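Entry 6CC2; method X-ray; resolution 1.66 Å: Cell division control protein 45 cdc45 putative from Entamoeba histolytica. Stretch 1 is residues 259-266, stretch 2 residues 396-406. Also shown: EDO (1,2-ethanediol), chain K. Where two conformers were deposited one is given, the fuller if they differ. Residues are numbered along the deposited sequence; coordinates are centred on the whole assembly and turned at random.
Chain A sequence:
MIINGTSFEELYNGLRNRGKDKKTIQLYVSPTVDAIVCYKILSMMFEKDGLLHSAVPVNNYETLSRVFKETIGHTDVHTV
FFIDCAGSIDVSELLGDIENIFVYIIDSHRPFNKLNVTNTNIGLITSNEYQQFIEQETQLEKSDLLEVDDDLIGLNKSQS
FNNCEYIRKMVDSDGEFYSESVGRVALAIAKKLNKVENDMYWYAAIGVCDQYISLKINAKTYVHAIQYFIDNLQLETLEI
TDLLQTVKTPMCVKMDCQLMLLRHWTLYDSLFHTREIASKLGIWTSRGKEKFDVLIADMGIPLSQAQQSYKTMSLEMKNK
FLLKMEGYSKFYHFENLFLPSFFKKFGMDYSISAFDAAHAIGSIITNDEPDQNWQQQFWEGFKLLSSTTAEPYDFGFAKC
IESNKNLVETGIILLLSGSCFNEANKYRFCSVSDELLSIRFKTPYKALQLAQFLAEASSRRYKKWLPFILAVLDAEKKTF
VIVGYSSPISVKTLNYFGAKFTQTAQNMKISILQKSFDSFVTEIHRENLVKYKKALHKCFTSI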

ATOM      1  N   LEU A 259       2.145  -3.888 -16.487  1.00 19.84           N
ATOM      2  CA  LEU A 259       0.698  -3.644 -16.511  1.00 18.04           C
ATOM      3  C   LEU A 259       0.060  -4.484 -15.411  1.00 20.02           C
ATOM      4  O   LEU A 259       0.430  -5.645 -15.198  1.00 21.56           O
ATOM      5  CB  LEU A 259       0.105  -4.000 -17.866  1.00 20.88           C
ATOM      6  CG  LEU A 259       0.587  -3.163 -19.051  1.00 23.60           C
ATOM      7  CD1 LEU A 259      -0.044  -3.696 -20.327  1.00 26.78           C
ATOM      8  CD2 LEU A 259       0.234  -1.684 -18.856  1.00 23.87           C
HETATM    9  N   MSE A 260      -0.871  -3.881 -14.694  1.00 19.37           N
HETATM   10  CA  MSE A 260      -1.438  -4.502 -13.494  1.00 17.09           C
HETATM   11  C   MSE A 260      -2.060  -5.856 -13.747  1.00 16.26           C
HETATM   12  O   MSE A 260      -3.040  -5.976 -14.518  1.00 17.87           O
HETATM   13  CB  MSE A 260      -2.532  -3.549 -12.898  1.00 25.15           C
HETATM   14  CG  MSE A 260      -3.299  -4.189 -11.769  1.00 41.92           C
HETATM   15 SE   MSE A 260      -4.567  -2.903 -10.981  1.00 51.60          SE
HETATM   16  CE  MSE A 260      -5.487  -2.282 -12.518  1.00 59.14           C
ATOM     17  N   LEU A 261      -1.497  -6.892 -13.118  1.00 15.54           N
ATOM     18  CA  LEU A 261      -2.022  -8.249 -13.143  1.00 15.52           C
ATOM     19  C   LEU A 261      -2.208  -8.805 -14.557  1.00 17.26           C
ATOM     20  O   LEU A 261      -3.035  -9.679 -14.771  1.00 16.69           O
ATOM     21  CB  LEU A 261      -3.346  -8.330 -12.366  1.00 16.21           C
ATOM     22  CG  LEU A 261      -3.193  -8.165 -10.857  1.00 18.77           C
ATOM     23  CD1 LEU A 261      -4.579  -8.198 -10.200  1.00 19.95           C
ATOM     24  CD2 LEU A 261      -2.325  -9.247 -10.260  1.00 20.53           C
ATOM     25  N   LEU A 262      -1.404  -8.327 -15.510  1.00 18.62           N
ATOM     26  CA  LEU A 262      -1.559  -8.719 -16.907  1.00 18.48           C
ATOM     27  C   LEU A 262      -1.658 -10.237 -17.083  1.00 16.67           C
ATOM     28  O   LEU A 262      -2.557 -10.728 -17.761  1.00 16.38           O
ATOM     29  CB  LEU A 262      -0.391  -8.156 -17.713  1.00 18.29           C
ATOM     30  CG  LEU A 262      -0.325  -8.491 -19.216  1.00 21.16           C
ATOM     31  CD1 LEU A 262      -1.542  -7.937 -19.927  1.00 20.76           C
ATOM     32  CD2 LEU A 262       0.959  -7.980 -19.849  1.00 24.17           C
ATOM     33  N   ARG A 263      -0.719 -10.996 -16.521  1.00 16.64           N
ATOM     34  CA  ARG A 263      -0.723 -12.435 -16.712  1.00 18.61           C
ATOM     35  C   ARG A 263      -1.963 -13.094 -16.136  1.00 19.21           C
ATOM     36  O   ARG A 263      -2.306 -14.202 -16.541  1.00 19.60           O
ATOM     37  CB  ARG A 263       0.541 -13.046 -16.104  1.00 21.12           C
ATOM     38  CG  ARG A 263       1.796 -12.831 -16.931  1.00 20.22           C
ATOM     39  CD  ARG A 263       3.038 -13.450 -16.255  1.00 21.71           C
ATOM     40  NE  ARG A 263       3.288 -12.769 -14.982  1.00 21.06           N
ATOM     41  CZ  ARG A 263       3.901 -11.597 -14.877  1.00 22.68           C
ATOM     42  NH1 ARG A 263       4.380 -10.976 -15.946  1.00 24.32           N
ATOM     43  NH2 ARG A 263       4.046 -11.045 -13.685  1.00 22.45           N
ATOM     44  N   HIS A 264      -2.658 -12.426 -15.220  1.00 17.21           N
ATOM     45  CA  HIS A 264      -3.825 -12.979 -14.536  1.00 18.15           C
ATOM     46  C   HIS A 264      -5.110 -12.291 -14.973  1.00 20.91           C
ATOM     47  O   HIS A 264      -6.152 -12.398 -14.309  1.00 21.20           O
ATOM     48  CB  HIS A 264      -3.585 -12.865 -13.033  1.00 19.68           C
ATOM     49  CG  HIS A 264      -2.210 -13.309 -12.661  1.00 20.30           C
ATOM     50  ND1 HIS A 264      -1.821 -14.633 -12.714  1.00 20.40           N
ATOM     51  CD2 HIS A 264      -1.101 -12.606 -12.333  1.00 19.12           C
ATOM     52  CE1 HIS A 264      -0.535 -14.716 -12.403  1.00 20.98           C
ATOM     53  NE2 HIS A 264      -0.076 -13.500 -12.198  1.00 20.72           N
ATOM     54  N   TRP A 265      -5.062 -11.610 -16.101  1.00 19.89           N
ATOM     55  CA  TRP A 265      -6.183 -10.806 -16.576  1.00 19.09           C
ATOM     56  C   TRP A 265      -6.221 -10.935 -18.091  1.00 18.65           C
ATOM     57  O   TRP A 265      -5.956 -12.021 -18.637  1.00 18.33           O
ATOM     58  CB  TRP A 265      -6.008  -9.361 -16.122  1.00 19.12           C
ATOM     59  CG  TRP A 265      -7.239  -8.555 -15.965  1.00 18.91           C
ATOM     60  CD1 TRP A 265      -8.495  -8.871 -16.346  1.00 18.38           C
ATOM     61  CD2 TRP A 265      -7.324  -7.275 -15.310  1.00 16.99           C
ATOM     62  NE1 TRP A 265      -9.373  -7.862 -15.990  1.00 18.79           N
ATOM     63  CE2 TRP A 265      -8.668  -6.867 -15.365  1.00 18.97           C
ATOM     64  CE3 TRP A 265      -6.389  -6.443 -14.701  1.00 17.91           C
ATOM     65  CZ2 TRP A 265      -9.104  -5.666 -14.822  1.00 20.42           C
ATOM     66  CZ3 TRP A 265      -6.825  -5.252 -14.170  1.00 22.21           C
ATOM     67  CH2 TRP A 265      -8.170  -4.878 -14.229  1.00 20.80           C
ATOM     68  N   THR A 266      -6.589  -9.845 -18.768  1.00 17.99           N
ATOM     69  CA  THR A 266      -6.584  -9.743 -20.224  1.00 18.63           C
ATOM     70  C   THR A 266      -5.761  -8.522 -20.610  1.00 20.10           C
ATOM     71  O   THR A 266      -5.647  -7.572 -19.837  1.00 18.07           O
ATOM     72  CB  THR A 266      -7.977  -9.596 -20.830  1.00 19.10           C
ATOM     73  OG1 THR A 266      -8.524  -8.300 -20.503  1.00 21.68           O
ATOM     74  CG2 THR A 266      -8.941 -10.688 -20.337  1.00 20.74           C
ATOM     75  N   GLY A 396      -7.332 -13.182  -4.407  1.00 20.91           N
ATOM     76  CA  GLY A 396      -6.796 -11.826  -4.379  1.00 20.60           C
ATOM     77  C   GLY A 396      -6.793 -11.171  -5.746  1.00 19.53           C
ATOM     78  O   GLY A 396      -7.129  -9.995  -5.868  1.00 18.66           O
ATOM     79  N   PHE A 397      -6.388 -11.912  -6.783  1.00 19.28           N
ATOM     80  CA  PHE A 397      -6.452 -11.381  -8.138  1.00 21.01           C
ATOM     81  C   PHE A 397      -7.883 -10.963  -8.473  1.00 19.98           C
ATOM     82  O   PHE A 397      -8.122  -9.878  -9.014  1.00 19.70           O
ATOM     83  CB  PHE A 397      -5.977 -12.412  -9.163  1.00 19.78           C
ATOM     84  CG  PHE A 397      -4.540 -12.848  -9.009  1.00 19.94           C
ATOM     85  CD1 PHE A 397      -3.592 -12.043  -8.404  1.00 20.00           C
ATOM     86  CD2 PHE A 397      -4.142 -14.094  -9.488  1.00 19.98           C
ATOM     87  CE1 PHE A 397      -2.282 -12.483  -8.265  1.00 18.94           C
ATOM     88  CE2 PHE A 397      -2.839 -14.527  -9.363  1.00 20.94           C
ATOM     89  CZ  PHE A 397      -1.898 -13.713  -8.759  1.00 19.27           C
ATOM     90  N   ALA A 398      -8.857 -11.817  -8.129  1.00 20.51           N
ATOM     91  CA  ALA A 398     -10.247 -11.512  -8.479  1.00 20.95           C
ATOM     92  C   ALA A 398     -10.742 -10.273  -7.748  1.00 20.43           C
ATOM     93  O   ALA A 398     -11.439  -9.429  -8.344  1.00 21.15           O
ATOM     94  CB  ALA A 398     -11.147 -12.705  -8.158  1.00 22.09           C
ATOM     95  N   LYS A 399     -10.413 -10.153  -6.455  1.00 19.70           N
ATOM     96  CA  LYS A 399     -10.859  -8.989  -5.698  1.00 19.92           C
ATOM     97  C   LYS A 399     -10.244  -7.711  -6.265  1.00 20.76           C
ATOM     98  O   LYS A 399     -10.935  -6.687  -6.417  1.00 18.94           O
ATOM     99  CB  LYS A 399     -10.497  -9.134  -4.224  1.00 20.84           C
ATOM    100  CG  LYS A 399     -11.065  -8.031  -3.340  1.00 21.53           C
ATOM    101  CD  LYS A 399     -10.711  -8.264  -1.849  1.00 21.35           C
ATOM    102  CE  LYS A 399     -11.273  -7.148  -0.971  1.00 20.08           C
ATOM    103  NZ  LYS A 399     -10.924  -7.350   0.474  1.00 23.56           N
ATOM    104  N   CYS A 400      -8.952  -7.762  -6.599  1.00 19.22           N
ATOM    105  CA  CYS A 400      -8.281  -6.604  -7.173  1.00 18.40           C
ATOM    106  C   CYS A 400      -8.898  -6.223  -8.513  1.00 17.35           C
ATOM    107  O   CYS A 400      -9.114  -5.045  -8.799  1.00 16.43           O
ATOM    108  CB  CYS A 400      -6.778  -6.925  -7.324  1.00 19.27           C
ATOM    109  SG  CYS A 400      -5.793  -5.559  -7.863  1.00 21.26           S
ATOM    110  N   ILE A 401      -9.143  -7.213  -9.367  1.00 15.72           N
ATOM    111  CA  ILE A 401      -9.707  -6.949 -10.682  1.00 18.91           C
ATOM    112  C   ILE A 401     -11.098  -6.339 -10.558  1.00 20.94           C
ATOM    113  O   ILE A 401     -11.416  -5.332 -11.195  1.00 19.19           O
ATOM    114  CB  ILE A 401      -9.729  -8.241 -11.515  1.00 21.29           C
ATOM    115  CG1 ILE A 401      -8.306  -8.557 -12.010  1.00 19.74           C
ATOM    116  CG2 ILE A 401     -10.703  -8.116 -12.672  1.00 21.88           C
ATOM    117  CD1 ILE A 401      -8.161  -9.946 -12.613  1.00 20.74           C
ATOM    118  N   GLU A 402     -11.947  -6.946  -9.735  1.00 19.85           N
ATOM    119  CA  GLU A 402     -13.301  -6.441  -9.568  1.00 24.87           C
ATOM    120  C   GLU A 402     -13.305  -5.016  -9.014  1.00 20.44           C
ATOM    121  O   GLU A 402     -14.053  -4.158  -9.507  1.00 21.84           O
ATOM    122  CB  GLU A 402     -14.101  -7.367  -8.650  1.00 46.25           C
ATOM    123  CG  GLU A 402     -15.540  -6.921  -8.444  1.00 86.12           C
ATOM    124  CD  GLU A 402     -16.332  -7.877  -7.577  1.00119.89           C
ATOM    125  OE1 GLU A 402     -15.749  -8.875  -7.105  1.00131.30           O
ATOM    126  OE2 GLU A 402     -17.540  -7.631  -7.367  1.00131.73           O
ATOM    127  N   SER A 403     -12.489  -4.752  -7.990  0.52 19.31           N
ATOM    128  CA  SER A 403     -12.461  -3.417  -7.397  0.52 20.99           C
ATOM    129  C   SER A 403     -12.014  -2.384  -8.419  0.52 18.95           C
ATOM    130  O   SER A 403     -12.616  -1.315  -8.544  0.52 19.37           O
ATOM    131  CB  SER A 403     -11.549  -3.398  -6.170  0.52 22.34           C
ATOM    132  OG  SER A 403     -12.051  -4.248  -5.142  0.52 28.38           O
ATOM    133  N   ASN A 404     -10.940  -2.672  -9.149  1.00 18.62           N
ATOM    134  CA  ASN A 404     -10.442  -1.707 -10.113  1.00 18.57           C
ATOM    135  C   ASN A 404     -11.427  -1.485 -11.260  1.00 19.04           C
ATOM    136  O   ASN A 404     -11.568  -0.356 -11.738  1.00 19.19           O
ATOM    137  CB  ASN A 404      -9.064  -2.143 -10.615  1.00 18.84           C
ATOM    138  CG  ASN A 404      -7.954  -1.705  -9.673  1.00 23.66           C
ATOM    139  OD1 ASN A 404      -7.513  -0.557  -9.713  1.00 23.00           O
ATOM    140  ND2 ASN A 404      -7.538  -2.591  -8.796  1.00 22.28           N
ATOM    141  N   LYS A 405     -12.158  -2.522 -11.696  1.00 19.06           N
ATOM    142  CA  LYS A 405     -13.163  -2.306 -12.732  1.00 20.29           C
ATOM    143  C   LYS A 405     -14.262  -1.370 -12.236  1.00 19.95           C
ATOM    144  O   LYS A 405     -14.718  -0.492 -12.973  1.00 23.14           O
ATOM    145  CB  LYS A 405     -13.744  -3.641 -13.182  1.00 21.87           C
ATOM    146  CG  LYS A 405     -12.738  -4.446 -14.016  1.00 25.78           C
ATOM    147  CD  LYS A 405     -13.191  -5.880 -14.256  1.00 36.43           C
ATOM    148  CE  LYS A 405     -14.281  -5.967 -15.273  1.00 45.78           C
ATOM    149  NZ  LYS A 405     -14.523  -7.389 -15.657  1.00 51.11           N
ATOM    150  N   ASN A 406     -14.689  -1.546 -10.985  0.57 20.25           N
ATOM    151  CA  ASN A 406     -15.736  -0.699 -10.427  0.57 22.18           C
ATOM    152  C   ASN A 406     -15.243   0.730 -10.217  0.57 22.83           C
ATOM    153  O   ASN A 406     -15.957   1.697 -10.536  0.57 25.40           O
ATOM    154  CB  ASN A 406     -16.226  -1.295  -9.107  0.57 24.77           C
ATOM    155  CG  ASN A 406     -17.377  -0.522  -8.517  0.57 33.60           C
ATOM    156  OD1 ASN A 406     -18.158   0.100  -9.237  0.57 48.07           O
ATOM    157  ND2 ASN A 406     -17.487  -0.552  -7.192  0.57 35.06           N
TER
HETATM  158  C1  EDO K 610       4.775  -9.436 -20.143  1.00 72.95           C
HETATM  159  O1  EDO K 610       5.705 -10.033 -21.054  1.00 75.82           O
HETATM  160  C2  EDO K 610       3.969 -10.533 -19.455  1.00 70.22           C
HETATM  161  O2  EDO K 610       4.856 -11.471 -18.833  1.00 67.99           O
HETATM  162  O   HOH W   1     -12.064  -8.179 -17.106  1.00 39.00           O

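Stretch 2 is one continuous run of helix, and stretch 1 is a turn and loop segment packed against its side. No direct hydrogen bond joins the two. The contact is apolar and aromatic, and it buries 479 Å² summed over both sides.

A type II beta turn runs from L259 to L262, overlapping at L262 with a short 3-10 segment, L262 to R263. M260, L261 and H264 all direct their CA-to-CB bonds toward the helix. On the helix, F397, C400, I401 and N404 do the same. Their spacing of three and four residues places them along one side, while A398 and E402 point away.

L261 is buried. With chi1 m and chi2 t, L261 CD2 points to the F397 ring, 3.6 Å from F397 CD1, while L261 CD1 lies 3.7 Å from C400 SG and 4.2 Å from I401 CG1, and still borders F397. The branched leucine thus fills the space between the phenyl ring and the small cysteine side chain.

H264 and F397 form an offset stack. Both have chi1 m. Their ring centroids are 4.2 Å apart and the planes differ by 19°, so the rings lie nearly parallel. The closest atoms are H264 ND1 and F397 CE2, at 3.5 Å. H264 CB also sits over the phenyl face, 4.2 Å from the centroid of the F397 ring. Histidine suits this place because its flat ring can stack while NE2 is hydrogen-bonded elsewhere in the structure.

W265 starts sideways, but its t chi1 brings the indole nearer the helix. One face receives I401: CG1 is 3.8 Å from the centroid of the W265 six-membered ring, 15° off the normal. I401 CG2 lies 3.6 Å from W265 CE2. The m, t rotamer of I401 extends CD1 to 3.6 Å from H264 O. A beta-branched side chain gives this contact its breadth.

K405 lies at the indole edge, with its CG 3.9 Å from W265 CZ2. Its chain is t at chi2 and p at chi3. K405 is exposed, and its amine shares one water with the indole: water 1 accepts from W265 NE1 at 2.9 Å and from K405 NZ at 3.0 Å. This is a polar bridge between the stretches.

M260 is a selenomethionine. Its t, t, p chain carries SE to 3.7 Å from N404 ND2 and 4.3 Å from C400 SG. N404 is buried but not unpaired. Its ND2 donates to C400 O at 2.9 Å, and its OD1 is bonded elsewhere.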